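Local atomic coordinates of LbaCas13a H328A (C2c2) (Lachnospiraceae bacterium NK4A179, PDB entry 5WLH), a protein that binds a precursor CRISPR RNA as a Cas13a effector and probably uses the resulting guide to recognise and cleave target RNA. Residues Tyr309-Asp314 against Ala427-Leu432; Phe341-Leu346 against Lys368-Asn373; Ile362-Val367 against Lys420-Phe425. All blocks are in the same frame, centred on the assembly; numbering follows the deposited sequence.

Contact 1: residues Tyr309-Asp314 against Ala427-Leu432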
loop_
_atom_site.group_PDB
_atom_site.type_symbol
_atom_site.label_atom_id
_atom_site.label_comp_id
_atom_site.label_asym_id
_atom_site.label_seq_id
_atom_site.Cartn_x
_atom_site.Cartn_y
_atom_site.Cartn_z
ATOM N N TYR A 309 21.661 -11.275 -27.623
ATOM C CA TYR A 309 20.282 -11.731 -27.716
ATOM C C TYR A 309 19.503 -10.937 -28.749
ATOM O O TYR A 309 18.766 -11.511 -29.566
ATOM C CB TYR A 309 19.615 -11.625 -26.345
ATOM C CG TYR A 309 18.305 -12.366 -26.231
ATOM C CD1 TYR A 309 17.110 -11.785 -26.652
ATOM C CD2 TYR A 309 18.260 -13.638 -25.685
ATOM C CE1 TYR A 309 15.909 -12.460 -26.517
ATOM C CE2 TYR A 309 17.063 -14.327 -25.558
ATOM C CZ TYR A 309 15.897 -13.733 -25.990
ATOM O OH TYR A 309 14.722 -14.422 -25.843
ATOM N N PHE A 310 19.658 -9.619 -28.743
ATOM C CA PHE A 310 18.818 -8.761 -29.557
ATOM C C PHE A 310 19.463 -8.348 -30.871
ATOM O O PHE A 310 18.741 -7.969 -31.798
ATOM C CB PHE A 310 18.444 -7.492 -28.784
ATOM C CG PHE A 310 17.492 -7.750 -27.666
ATOM C CD1 PHE A 310 16.140 -7.946 -27.926
ATOM C CD2 PHE A 310 17.944 -7.843 -26.357
ATOM C CE1 PHE A 310 15.245 -8.208 -26.891
ATOM C CE2 PHE A 310 17.051 -8.111 -25.322
ATOM C CZ PHE A 310 15.699 -8.283 -25.594
ATOM N N TYR A 311 20.785 -8.391 -30.968
ATOM C CA TYR A 311 21.461 -7.874 -32.150
ATOM C C TYR A 311 22.306 -8.917 -32.853
ATOM O O TYR A 311 22.846 -8.627 -33.924
ATOM C CB TYR A 311 22.317 -6.649 -31.791
ATOM C CG TYR A 311 21.479 -5.561 -31.161
ATOM C CD1 TYR A 311 20.740 -4.681 -31.943
ATOM C CD2 TYR A 311 21.391 -5.444 -29.774
ATOM C CE1 TYR A 311 19.940 -3.694 -31.349
ATOM C CE2 TYR A 311 20.618 -4.465 -29.182
ATOM C CZ TYR A 311 19.887 -3.598 -29.970
ATOM O OH TYR A 311 19.117 -2.633 -29.357
ATOM N N GLY A 312 22.410 -10.117 -32.309
ATOM C CA GLY A 312 23.073 -11.199 -32.998
ATOM C C GLY A 312 24.576 -11.183 -32.792
ATOM O O GLY A 312 25.178 -10.183 -32.406
ATOM N N SER A 313 25.185 -12.336 -33.062
ATOM C CA SER A 313 26.596 -12.563 -32.774
ATOM C C SER A 313 27.530 -11.718 -33.630
ATOM O O SER A 313 28.718 -11.639 -33.316
ATOM C CB SER A 313 26.922 -14.040 -32.964
ATOM O OG SER A 313 26.763 -14.404 -34.321
ATOM N N ASP A 314 27.038 -11.089 -34.695
ATOM C CA ASP A 314 27.877 -10.254 -35.545
ATOM C C ASP A 314 27.803 -8.779 -35.182
ATOM O O ASP A 314 28.326 -7.940 -35.924
ATOM C CB ASP A 314 27.502 -10.454 -37.013
ATOM C CG ASP A 314 28.140 -11.689 -37.609
ATOM O OD1 ASP A 314 29.382 -11.819 -37.521
ATOM O OD2 ASP A 314 27.397 -12.530 -38.159
ATOM N N ALA A 427 7.858 -1.789 -30.014
ATOM C CA ALA A 427 8.318 -2.725 -31.025
ATOM C C ALA A 427 9.739 -2.445 -31.486
ATOM O O ALA A 427 10.222 -3.140 -32.387
ATOM C CB ALA A 427 7.374 -2.703 -32.233
ATOM N N ARG A 428 10.403 -1.434 -30.919
ATOM C CA ARG A 428 11.781 -1.111 -31.276
ATOM C C ARG A 428 12.740 -2.037 -30.541
ATOM O O ARG A 428 12.612 -2.243 -29.330
ATOM C CB ARG A 428 12.114 0.345 -30.937
ATOM C CG ARG A 428 11.207 1.376 -31.595
ATOM C CD ARG A 428 11.852 2.768 -31.630
ATOM N NE ARG A 428 10.960 3.806 -31.093
ATOM C CZ ARG A 428 9.954 4.365 -31.768
ATOM N NH1 ARG A 428 9.707 4.001 -33.020
ATOM N NH2 ARG A 428 9.199 5.293 -31.194
ATOM N N THR A 429 13.712 -2.585 -31.271
ATOM C CA THR A 429 14.653 -3.513 -30.652
ATOM C C THR A 429 15.385 -2.864 -29.486
ATOM O O THR A 429 15.607 -3.505 -28.446
ATOM C CB THR A 429 15.645 -4.023 -31.695
ATOM O OG1 THR A 429 14.913 -4.659 -32.744
ATOM C CG2 THR A 429 16.587 -5.047 -31.071
ATOM N N GLY A 430 15.763 -1.592 -29.637
ATOM C CA GLY A 430 16.503 -0.911 -28.582
ATOM C C GLY A 430 15.658 -0.582 -27.368
ATOM O O GLY A 430 16.186 -0.434 -26.260
ATOM N N TYR A 431 14.347 -0.419 -27.552
ATOM C CA TYR A 431 13.474 -0.341 -26.386
ATOM C C TYR A 431 13.563 -1.629 -25.582
ATOM O O TYR A 431 13.702 -1.608 -24.353
ATOM C CB TYR A 431 12.027 -0.091 -26.813
ATOM C CG TYR A 431 11.046 -0.281 -25.679
ATOM C CD1 TYR A 431 10.762 0.758 -24.809
ATOM C CD2 TYR A 431 10.415 -1.507 -25.472
ATOM C CE1 TYR A 431 9.857 0.589 -23.754
ATOM C CE2 TYR A 431 9.524 -1.688 -24.427
ATOM C CZ TYR A 431 9.249 -0.635 -23.581
ATOM O OH TYR A 431 8.355 -0.819 -22.564
ATOM N N LEU A 432 13.469 -2.766 -26.271
ATOM C CA LEU A 432 13.464 -4.057 -25.598
ATOM C C LEU A 432 14.820 -4.379 -24.990
ATOM O O LEU A 432 14.898 -4.880 -23.860
ATOM C CB LEU A 432 13.063 -5.147 -26.580
ATOM C CG LEU A 432 11.656 -4.967 -27.131
ATOM C CD1 LEU A 432 11.418 -5.985 -28.206
ATOM C CD2 LEU A 432 10.628 -5.109 -26.006
#
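The last turn of helix 292-311 approaches the first turn of helix 429-458 most closely at Phe310 and Thr429, whose CA atoms are 6.8 Å apart. Both helix ends are defined by their backbones: Gly312 leaves the helical range with a phi of 85°, and Arg428 occupies the N-cap position, its O accepting a bond from Leu432 N within the first turn. Thr429 turns its methyl branch toward the aromatic pair, CG2 being anti to its own backbone N. That methyl lies 3.8 Å from Phe310 CB and 3.6 Å from Tyr311 CE1, obliquely to both rings. The two helices lie in the largely helical region that follows the N-terminal part of the chain, probably the Helical-1 domain of Cas13a proteins. The Phe310 ring is covered on two opposite faces. On one, Leu432 C lies 4.0 Å above the plane, displaced toward the rim; on the other, Tyr309 CD1 sits over the centre of the ring. Leu432 crosses the Phe310 side chain at about a right angle, bringing CB to 3.8 Å from Phe310 CE1, while Val412 and Ile436 also pack on the phenylalanine. No hydrogen bond joins the two segments themselves, which bury 231 Å² between them. Tyr311 slides past Thr429 in the opposite direction, and its OH comes to 3.2 Å from Gly430 CA. This hydroxyl is hydrogen-bonded to Ser433 OG, one residue beyond Leu432, while Arg334 makes a cation-pi contact with the tyrosine.

Contact 2: residues Phe341-Leu346 against Lys368-Asn373. With nucleotides of chain B.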
loop_
_atom_site.group_PDB
_atom_site.type_symbol
_atom_site.label_atom_id
_atom_site.label_comp_id
_atom_site.label_asym_id
_atom_site.label_seq_id
_atom_site.Cartn_x
_atom_site.Cartn_y
_atom_site.Cartn_z
ATOM N N PHE A 341 11.956 -4.531 -33.809
ATOM C CA PHE A 341 12.014 -5.916 -33.349
ATOM C C PHE A 341 11.066 -6.806 -34.140
ATOM O O PHE A 341 11.423 -7.931 -34.513
ATOM C CB PHE A 341 11.686 -5.977 -31.851
ATOM C CG PHE A 341 11.894 -7.335 -31.221
ATOM C CD1 PHE A 341 13.166 -7.833 -31.030
ATOM C CD2 PHE A 341 10.808 -8.084 -30.783
ATOM C CE1 PHE A 341 13.364 -9.061 -30.439
ATOM C CE2 PHE A 341 10.999 -9.317 -30.173
ATOM C CZ PHE A 341 12.285 -9.804 -30.001
ATOM N N ILE A 342 9.847 -6.324 -34.377
ATOM C CA ILE A 342 8.848 -6.964 -35.221
ATOM C C ILE A 342 8.266 -5.906 -36.145
ATOM O O ILE A 342 8.329 -4.704 -35.877
ATOM C CB ILE A 342 7.701 -7.616 -34.417
ATOM C CG1 ILE A 342 7.067 -6.594 -33.466
ATOM C CG2 ILE A 342 8.190 -8.828 -33.655
ATOM C CD1 ILE A 342 5.769 -7.090 -32.870
ATOM N N LYS A 343 7.690 -6.369 -37.246
ATOM C CA LYS A 343 6.940 -5.494 -38.136
ATOM C C LYS A 343 5.500 -5.415 -37.629
ATOM O O LYS A 343 4.809 -6.433 -37.529
ATOM C CB LYS A 343 7.023 -5.993 -39.585
ATOM C CG LYS A 343 6.442 -7.391 -39.844
ATOM C CD LYS A 343 4.988 -7.314 -40.318
ATOM C CE LYS A 343 4.235 -8.594 -39.993
ATOM N NZ LYS A 343 2.783 -8.315 -39.853
ATOM N N LEU A 344 5.069 -4.230 -37.269
ATOM C CA LEU A 344 3.697 -4.143 -36.798
ATOM C C LEU A 344 2.727 -4.172 -37.982
ATOM O O LEU A 344 2.988 -3.544 -39.008
ATOM C CB LEU A 344 3.496 -2.866 -35.996
ATOM C CG LEU A 344 4.253 -2.838 -34.666
ATOM C CD1 LEU A 344 4.023 -1.520 -33.981
ATOM C CD2 LEU A 344 3.800 -3.996 -33.799
ATOM N N PRO A 345 1.621 -4.906 -37.875
ATOM C CA PRO A 345 0.559 -4.787 -38.882
ATOM C C PRO A 345 -0.002 -3.371 -38.901
ATOM O O PRO A 345 0.109 -2.620 -37.932
ATOM C CB PRO A 345 -0.499 -5.798 -38.415
ATOM C CG PRO A 345 0.190 -6.657 -37.380
ATOM C CD PRO A 345 1.250 -5.811 -36.775
ATOM N N LEU A 346 -0.610 -3.004 -40.028
ATOM C CA LEU A 346 -1.233 -1.690 -40.137
ATOM C C LEU A 346 -2.438 -1.583 -39.204
ATOM O O LEU A 346 -3.070 -2.582 -38.852
ATOM C CB LEU A 346 -1.668 -1.413 -41.578
ATOM C CG LEU A 346 -0.585 -1.129 -42.626
ATOM C CD1 LEU A 346 0.477 -0.188 -42.073
ATOM C CD2 LEU A 346 0.043 -2.422 -43.141
ATOM N N LYS A 368 1.055 -10.041 -30.348
ATOM C CA LYS A 368 1.669 -10.854 -29.298
ATOM C C LYS A 368 2.320 -12.091 -29.888
ATOM O O LYS A 368 3.420 -12.477 -29.475
ATOM C CB LYS A 368 0.644 -11.255 -28.246
ATOM C CG LYS A 368 0.203 -10.120 -27.348
ATOM C CD LYS A 368 -0.652 -10.677 -26.218
ATOM C CE LYS A 368 -1.314 -9.574 -25.431
ATOM N NZ LYS A 368 -2.315 -10.127 -24.491
ATOM N N GLU A 369 1.676 -12.712 -30.882
ATOM C CA GLU A 369 2.295 -13.887 -31.489
ATOM C C GLU A 369 3.537 -13.506 -32.284
ATOM O O GLU A 369 4.501 -14.276 -32.314
ATOM C CB GLU A 369 1.284 -14.644 -32.361
ATOM C CG GLU A 369 1.652 -16.125 -32.571
ATOM C CD GLU A 369 2.126 -16.835 -31.290
ATOM O OE1 GLU A 369 3.196 -17.495 -31.331
ATOM O OE2 GLU A 369 1.432 -16.741 -30.250
ATOM N N LEU A 370 3.554 -12.313 -32.885
ATOM C CA LEU A 370 4.751 -11.825 -33.564
ATOM C C LEU A 370 5.907 -11.647 -32.590
ATOM O O LEU A 370 7.041 -12.057 -32.869
ATOM C CB LEU A 370 4.459 -10.502 -34.259
ATOM C CG LEU A 370 3.634 -10.591 -35.549
ATOM C CD1 LEU A 370 3.237 -9.208 -35.999
ATOM C CD2 LEU A 370 4.463 -11.291 -36.621
ATOM N N TYR A 371 5.649 -10.984 -31.460
ATOM C CA TYR A 371 6.678 -10.855 -30.427
ATOM C C TYR A 371 7.201 -12.218 -30.016
ATOM O O TYR A 371 8.416 -12.427 -29.901
ATOM C CB TYR A 371 6.107 -10.164 -29.198
ATOM C CG TYR A 371 6.138 -8.669 -29.173
ATOM C CD1 TYR A 371 7.326 -7.980 -28.939
ATOM C CD2 TYR A 371 4.959 -7.940 -29.298
ATOM C CE1 TYR A 371 7.345 -6.603 -28.857
ATOM C CE2 TYR A 371 4.968 -6.569 -29.224
ATOM C CZ TYR A 371 6.152 -5.904 -28.994
ATOM O OH TYR A 371 6.156 -4.532 -28.935
ATOM N N ARG A 372 6.284 -13.153 -29.746
ATOM C CA ARG A 372 6.690 -14.462 -29.233
ATOM C C ARG A 372 7.552 -15.196 -30.247
ATOM O O ARG A 372 8.601 -15.748 -29.901
ATOM C CB ARG A 372 5.475 -15.311 -28.875
ATOM C CG ARG A 372 5.841 -16.719 -28.362
ATOM C CD ARG A 372 4.599 -17.505 -28.006
ATOM N NE ARG A 372 4.896 -18.875 -27.611
ATOM C CZ ARG A 372 5.006 -19.897 -28.454
ATOM N NH1 ARG A 372 4.844 -19.708 -29.764
ATOM N NH2 ARG A 372 5.279 -21.108 -27.987
ATOM N N ASN A 373 7.118 -15.211 -31.511
ATOM C CA ASN A 373 7.915 -15.846 -32.556
ATOM C C ASN A 373 9.314 -15.260 -32.618
ATOM O O ASN A 373 10.299 -15.999 -32.706
ATOM C CB ASN A 373 7.213 -15.701 -33.906
ATOM C CG ASN A 373 5.952 -16.511 -33.976
ATOM O OD1 ASN A 373 5.784 -17.476 -33.227
ATOM N ND2 ASN A 373 5.048 -16.130 -34.870
ATOM P P G B 19 5.106 -26.139 -26.648
ATOM O OP1 G B 19 4.466 -27.461 -26.660
ATOM O OP2 G B 19 4.484 -24.969 -27.300
ATOM O "O5'" G B 19 5.248 -25.792 -25.097
ATOM C "C5'" G B 19 5.793 -26.724 -24.183
ATOM C "C4'" G B 19 6.082 -26.035 -22.877
ATOM O "O4'" G B 19 6.946 -24.906 -23.142
ATOM C "C3'" G B 19 4.871 -25.431 -22.185
ATOM O "O3'" G B 19 4.235 -26.375 -21.344
ATOM C "C2'" G B 19 5.475 -24.278 -21.396
ATOM O "O2'" G B 19 6.080 -24.793 -20.226
ATOM C "C1'" G B 19 6.582 -23.816 -22.335
ATOM N N9 G B 19 6.180 -22.711 -23.221
ATOM C C8 G B 19 5.943 -22.751 -24.577
ATOM N N7 G B 19 5.662 -21.584 -25.078
ATOM C C5 G B 19 5.723 -20.723 -23.984
ATOM C C6 G B 19 5.512 -19.321 -23.885
ATOM O O6 G B 19 5.210 -18.538 -24.791
ATOM N N1 G B 19 5.686 -18.860 -22.571
ATOM C C2 G B 19 6.022 -19.651 -21.498
ATOM N N2 G B 19 6.157 -19.056 -20.297
ATOM N N3 G B 19 6.221 -20.951 -21.585
ATOM C C4 G B 19 6.054 -21.410 -22.838
ATOM P P A B 20 2.642 -26.424 -21.231
ATOM O OP1 A B 20 2.311 -27.319 -20.102
ATOM O OP2 A B 20 2.122 -26.607 -22.607
ATOM O "O5'" A B 20 2.236 -24.963 -20.772
ATOM C "C5'" A B 20 2.524 -24.508 -19.462
ATOM C "C4'" A B 20 2.267 -23.031 -19.347
ATOM O "O4'" A B 20 3.186 -22.303 -20.197
ATOM C "C3'" A B 20 0.911 -22.564 -19.822
ATOM O "O3'" A B 20 -0.116 -22.825 -18.895
ATOM C "C2'" A B 20 1.162 -21.087 -20.082
ATOM O "O2'" A B 20 1.247 -20.369 -18.857
ATOM C "C1'" A B 20 2.555 -21.145 -20.701
ATOM N N9 A B 20 2.473 -21.271 -22.169
ATOM C C8 A B 20 2.548 -22.412 -22.933
ATOM N N7 A B 20 2.416 -22.189 -24.219
ATOM C C5 A B 20 2.250 -20.812 -24.304
ATOM C C6 A B 20 2.055 -19.938 -25.384
ATOM N N6 A B 20 1.999 -20.320 -26.655
ATOM N N1 A B 20 1.916 -18.631 -25.117
ATOM C C2 A B 20 1.966 -18.222 -23.843
ATOM N N3 A B 20 2.133 -18.946 -22.742
ATOM C C4 A B 20 2.275 -20.241 -23.048
#
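Arg372 NE donates to O6 of G19 of chain B at 2.9 Å, and the same guanidinium sends NH2 to N7 of that base at 3.0 Å, almost straight at 178°. The two bonds read the Hoogsteen edge of the guanine. N6 of A20 of chain B lies over one face of the guanidinium, and Glu369 OE1 takes NH1 in a salt bridge through its syn lone pair. Residues 341-346 meet helix 357-388 through other side chains. Ile342 CD1 stands over the Tyr371 ring, 3.8 Å from the centroid and 14° off the normal, a CH-pi contact, and its CG2 is 3.5 Å from Leu370 O. Phe341 meets Tyr371 obliquely. Leu370 CD1 reaches tip to tip toward Pro345 CD at 4.0 Å. The helix thus joins apolar packing against the loop to polar recognition of RNA, and Glu369 would probably help fix the rotation of the arginine that reads the guanine.

Contact 3: residues Ile362-Val367 against Lys420-Phe425. With nucleotides of chain B.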
loop_
_atom_site.group_PDB
_atom_site.type_symbol
_atom_site.label_atom_id
_atom_site.label_comp_id
_atom_site.label_asym_id
_atom_site.label_seq_id
_atom_site.Cartn_x
_atom_site.Cartn_y
_atom_site.Cartn_z
ATOM N N ILE A 362 -8.036 -8.580 -32.057
ATOM C CA ILE A 362 -7.437 -9.489 -33.031
ATOM C C ILE A 362 -6.017 -9.047 -33.355
ATOM O O ILE A 362 -5.069 -9.840 -33.307
ATOM C CB ILE A 362 -8.301 -9.550 -34.301
ATOM C CG1 ILE A 362 -9.671 -10.134 -33.974
ATOM C CG2 ILE A 362 -7.601 -10.366 -35.386
ATOM C CD1 ILE A 362 -9.703 -11.626 -34.054
ATOM N N ARG A 363 -5.855 -7.767 -33.682
ATOM C CA ARG A 363 -4.543 -7.249 -34.045
ATOM C C ARG A 363 -3.563 -7.364 -32.882
ATOM O O ARG A 363 -2.378 -7.656 -33.084
ATOM C CB ARG A 363 -4.678 -5.798 -34.496
ATOM C CG ARG A 363 -3.374 -5.122 -34.834
ATOM C CD ARG A 363 -3.633 -3.800 -35.535
ATOM N NE ARG A 363 -2.392 -3.093 -35.836
ATOM C CZ ARG A 363 -1.836 -2.192 -35.033
ATOM N NH1 ARG A 363 -2.409 -1.888 -33.874
ATOM N NH2 ARG A 363 -0.710 -1.597 -35.389
ATOM N N LYS A 364 -4.034 -7.128 -31.657
ATOM C CA LYS A 364 -3.143 -7.274 -30.510
ATOM C C LYS A 364 -2.690 -8.718 -30.349
ATOM O O LYS A 364 -1.520 -8.980 -30.038
ATOM C CB LYS A 364 -3.828 -6.782 -29.236
ATOM C CG LYS A 364 -2.966 -6.976 -27.995
ATOM C CD LYS A 364 -3.786 -6.900 -26.714
ATOM C CE LYS A 364 -4.076 -5.462 -26.350
ATOM N NZ LYS A 364 -4.520 -5.320 -24.933
ATOM N N ASN A 365 -3.600 -9.673 -30.569
ATOM C CA ASN A 365 -3.224 -11.079 -30.485
ATOM C C ASN A 365 -2.222 -11.434 -31.568
ATOM O O ASN A 365 -1.281 -12.199 -31.329
ATOM C CB ASN A 365 -4.463 -11.973 -30.591
ATOM C CG ASN A 365 -5.288 -11.968 -29.330
ATOM O OD1 ASN A 365 -4.850 -11.458 -28.293
ATOM N ND2 ASN A 365 -6.488 -12.553 -29.397
ATOM N N THR A 366 -2.407 -10.882 -32.768
ATOM C CA THR A 366 -1.429 -11.080 -33.824
ATOM C C THR A 366 -0.084 -10.492 -33.433
ATOM O O THR A 366 0.964 -11.097 -33.692
ATOM C CB THR A 366 -1.930 -10.451 -35.123
ATOM O OG1 THR A 366 -3.099 -11.154 -35.558
ATOM C CG2 THR A 366 -0.849 -10.502 -36.204
ATOM N N VAL A 367 -0.094 -9.315 -32.802
ATOM C CA VAL A 367 1.161 -8.690 -32.394
ATOM C C VAL A 367 1.833 -9.511 -31.297
ATOM O O VAL A 367 3.055 -9.689 -31.306
ATOM C CB VAL A 367 0.924 -7.230 -31.955
ATOM C CG1 VAL A 367 2.169 -6.650 -31.253
ATOM C CG2 VAL A 367 0.563 -6.359 -33.153
ATOM N N LYS A 420 -0.855 -3.802 -23.188
ATOM C CA LYS A 420 -2.149 -3.134 -23.171
ATOM C C LYS A 420 -2.481 -2.556 -24.539
ATOM O O LYS A 420 -3.610 -2.697 -25.017
ATOM C CB LYS A 420 -2.170 -2.029 -22.119
ATOM C CG LYS A 420 -1.324 -2.343 -20.918
ATOM C CD LYS A 420 -2.193 -2.755 -19.753
ATOM C CE LYS A 420 -1.349 -3.064 -18.536
ATOM N NZ LYS A 420 -2.038 -2.645 -17.311
ATOM N N GLN A 421 -1.510 -1.925 -25.187
ATOM C CA GLN A 421 -1.751 -1.259 -26.459
ATOM C C GLN A 421 -0.572 -1.525 -27.383
ATOM O O GLN A 421 0.583 -1.375 -26.971
ATOM C CB GLN A 421 -1.942 0.244 -26.244
ATOM C CG GLN A 421 -2.816 0.913 -27.273
ATOM C CD GLN A 421 -2.295 2.285 -27.627
ATOM O OE1 GLN A 421 -1.718 2.969 -26.781
ATOM N NE2 GLN A 421 -2.485 2.697 -28.878
ATOM N N VAL A 422 -0.863 -1.945 -28.617
ATOM C CA VAL A 422 0.172 -2.030 -29.643
ATOM C C VAL A 422 0.720 -0.631 -29.898
ATOM O O VAL A 422 -0.032 0.288 -30.243
ATOM C CB VAL A 422 -0.392 -2.648 -30.934
ATOM C CG1 VAL A 422 0.635 -2.565 -32.068
ATOM C CG2 VAL A 422 -0.872 -4.106 -30.701
ATOM N N THR A 423 2.032 -0.453 -29.720
ATOM C CA THR A 423 2.683 0.826 -29.989
ATOM C C THR A 423 3.981 0.580 -30.735
ATOM O O THR A 423 4.625 -0.460 -30.563
ATOM C CB THR A 423 3.013 1.626 -28.712
ATOM O OG1 THR A 423 3.977 0.902 -27.938
ATOM C CG2 THR A 423 1.769 1.876 -27.870
ATOM N N GLU A 424 4.386 1.564 -31.538
ATOM C CA GLU A 424 5.648 1.408 -32.249
ATOM C C GLU A 424 6.840 1.462 -31.297
ATOM O O GLU A 424 7.816 0.729 -31.488
ATOM C CB GLU A 424 5.787 2.458 -33.350
ATOM C CG GLU A 424 7.170 2.433 -34.022
ATOM C CD GLU A 424 7.577 1.038 -34.520
ATOM O OE1 GLU A 424 8.712 0.585 -34.212
ATOM O OE2 GLU A 424 6.764 0.393 -35.220
ATOM N N PHE A 425 6.798 2.308 -30.260
ATOM C CA PHE A 425 7.998 2.412 -29.428
ATOM C C PHE A 425 8.316 1.084 -28.743
ATOM O O PHE A 425 9.493 0.738 -28.582
ATOM C CB PHE A 425 7.874 3.575 -28.436
ATOM C CG PHE A 425 7.097 3.266 -27.164
ATOM C CD1 PHE A 425 7.724 2.677 -26.079
ATOM C CD2 PHE A 425 5.771 3.650 -27.037
ATOM C CE1 PHE A 425 7.031 2.431 -24.905
ATOM C CE2 PHE A 425 5.063 3.408 -25.867
ATOM C CZ PHE A 425 5.707 2.786 -24.794
ATOM P P G B 5 8.225 3.483 -18.530
ATOM O OP1 G B 5 7.650 2.680 -17.415
ATOM O OP2 G B 5 9.188 2.852 -19.471
ATOM O "O5'" G B 5 7.051 4.060 -19.414
ATOM C "C5'" G B 5 5.948 4.734 -18.838
ATOM C "C4'" G B 5 5.041 5.246 -19.931
ATOM O "O4'" G B 5 5.740 6.279 -20.680
ATOM C "C3'" G B 5 4.649 4.230 -20.997
ATOM O "O3'" G B 5 3.566 3.402 -20.603
ATOM C "C2'" G B 5 4.303 5.123 -22.182
ATOM O "O2'" G B 5 3.021 5.703 -21.989
ATOM C "C1'" G B 5 5.367 6.215 -22.048
ATOM N N9 G B 5 6.574 5.883 -22.826
ATOM C C8 G B 5 7.669 5.173 -22.395
ATOM N N7 G B 5 8.597 5.034 -23.309
ATOM C C5 G B 5 8.072 5.700 -24.413
ATOM C C6 G B 5 8.625 5.882 -25.707
ATOM O O6 G B 5 9.714 5.471 -26.123
ATOM N N1 G B 5 7.760 6.603 -26.522
ATOM C C2 G B 5 6.527 7.089 -26.141
ATOM N N2 G B 5 5.838 7.770 -27.062
ATOM N N3 G B 5 5.986 6.925 -24.935
ATOM C C4 G B 5 6.822 6.219 -24.138
ATOM P P U B 7 3.284 -1.960 -16.462
ATOM O OP1 U B 7 4.070 -3.093 -15.935
ATOM O OP2 U B 7 2.949 -1.887 -17.920
ATOM O "O5'" U B 7 1.919 -1.840 -15.674
ATOM C "C5'" U B 7 1.916 -1.845 -14.247
ATOM C "C4'" U B 7 0.515 -1.639 -13.744
ATOM O "O4'" U B 7 0.070 -0.298 -14.084
ATOM C "C3'" U B 7 -0.515 -2.545 -14.384
ATOM O "O3'" U B 7 -0.538 -3.826 -13.770
ATOM C "C2'" U B 7 -1.807 -1.749 -14.219
ATOM O "O2'" U B 7 -2.317 -1.893 -12.910
ATOM C "C1'" U B 7 -1.305 -0.307 -14.376
ATOM N N1 U B 7 -1.490 0.188 -15.754
ATOM C C2 U B 7 -2.711 0.764 -16.032
ATOM O O2 U B 7 -3.553 0.862 -15.159
ATOM N N3 U B 7 -2.869 1.214 -17.321
ATOM C C4 U B 7 -1.938 1.138 -18.342
ATOM O O4 U B 7 -2.209 1.577 -19.461
ATOM C C5 U B 7 -0.695 0.520 -17.972
ATOM C C6 U B 7 -0.518 0.080 -16.720
ATOM P P A B 8 -0.533 -5.150 -14.649
ATOM O OP1 A B 8 -1.372 -4.885 -15.881
ATOM O OP2 A B 8 -0.820 -6.285 -13.751
ATOM O "O5'" A B 8 0.952 -5.229 -15.209
ATOM C "C5'" A B 8 1.903 -6.120 -14.673
ATOM C "C4'" A B 8 2.777 -5.401 -13.682
ATOM O "O4'" A B 8 2.003 -5.074 -12.502
ATOM C "C3'" A B 8 3.952 -6.211 -13.167
ATOM O "O3'" A B 8 5.060 -6.086 -14.033
ATOM C "C2'" A B 8 4.206 -5.630 -11.786
ATOM O "O2'" A B 8 4.926 -4.408 -11.889
ATOM C "C1'" A B 8 2.783 -5.312 -11.334
ATOM N N9 A B 8 2.182 -6.444 -10.603
ATOM C C8 A B 8 1.128 -7.245 -10.983
ATOM N N7 A B 8 0.810 -8.156 -10.090
ATOM C C5 A B 8 1.708 -7.922 -9.042
ATOM C C6 A B 8 1.911 -8.563 -7.806
ATOM N N6 A B 8 1.155 -9.568 -7.387
ATOM N N1 A B 8 2.892 -8.093 -6.993
ATOM C C2 A B 8 3.643 -7.068 -7.429
ATOM N N3 A B 8 3.534 -6.392 -8.576
ATOM C C4 A B 8 2.558 -6.883 -9.346
#
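The loop between helices 398-417 and 429-458 belongs to the surface that holds the CRISPR RNA, and it packs against helix 357-388 chiefly through Val422 and Lys364. The CG2 methyl of Val422 meets Val367 CG2 tip to tip at 3.6 Å, while its other branch, CG1, lies 3.6 Å from Arg363 NH1. Arg363 itself is held beyond this pair, by a salt bridge from NH1 to Glu360 and a hydrogen bond from NH2 to Pro345 O. Lys364 NZ donates to Lys420 O at 2.8 Å, from 44° above the carbonyl plane, and also to Leu419 O. The bend at chi3 (-79°) brings Lys364 CE to 3.1 Å from the same Lys420 oxygen. Lys420 points its own CB away from the helix: its NZ bonds OP1 of A8 of chain B at 2.7 Å and passes close to the base of U7 of chain B. Further along, Phe425 lies with one face over the guanine of G5 of chain B, CD1 being 3.3 Å from C6. An ammonium gripping two loop carbonyls from the helix side would therefore steady the backbone from which Lys420 offers its charge to the phosphate.

Overall arrangement
Contact 1 is the buried one, joining two helix ends without a hydrogen bond across it, whereas contacts 2 and 3 are partly buried. The latter two both use helix 357-388, at successive turns, and their centres are about 8 Å apart. Contact 1 lies farther off, its centre about 14 Å from that of contact 2, yet Ala427 O probably bonds Phe341 N. Across the segments, contact 2 is apolar, while contact 3 adds a lysine-to-carbonyl bond. All three lie near the RNA, but the specific side-chain bonds to it come from residues of contacts 2 and 3: an arginine reads a base beside contact 2, and a lysine meets a phosphate beside contact 3.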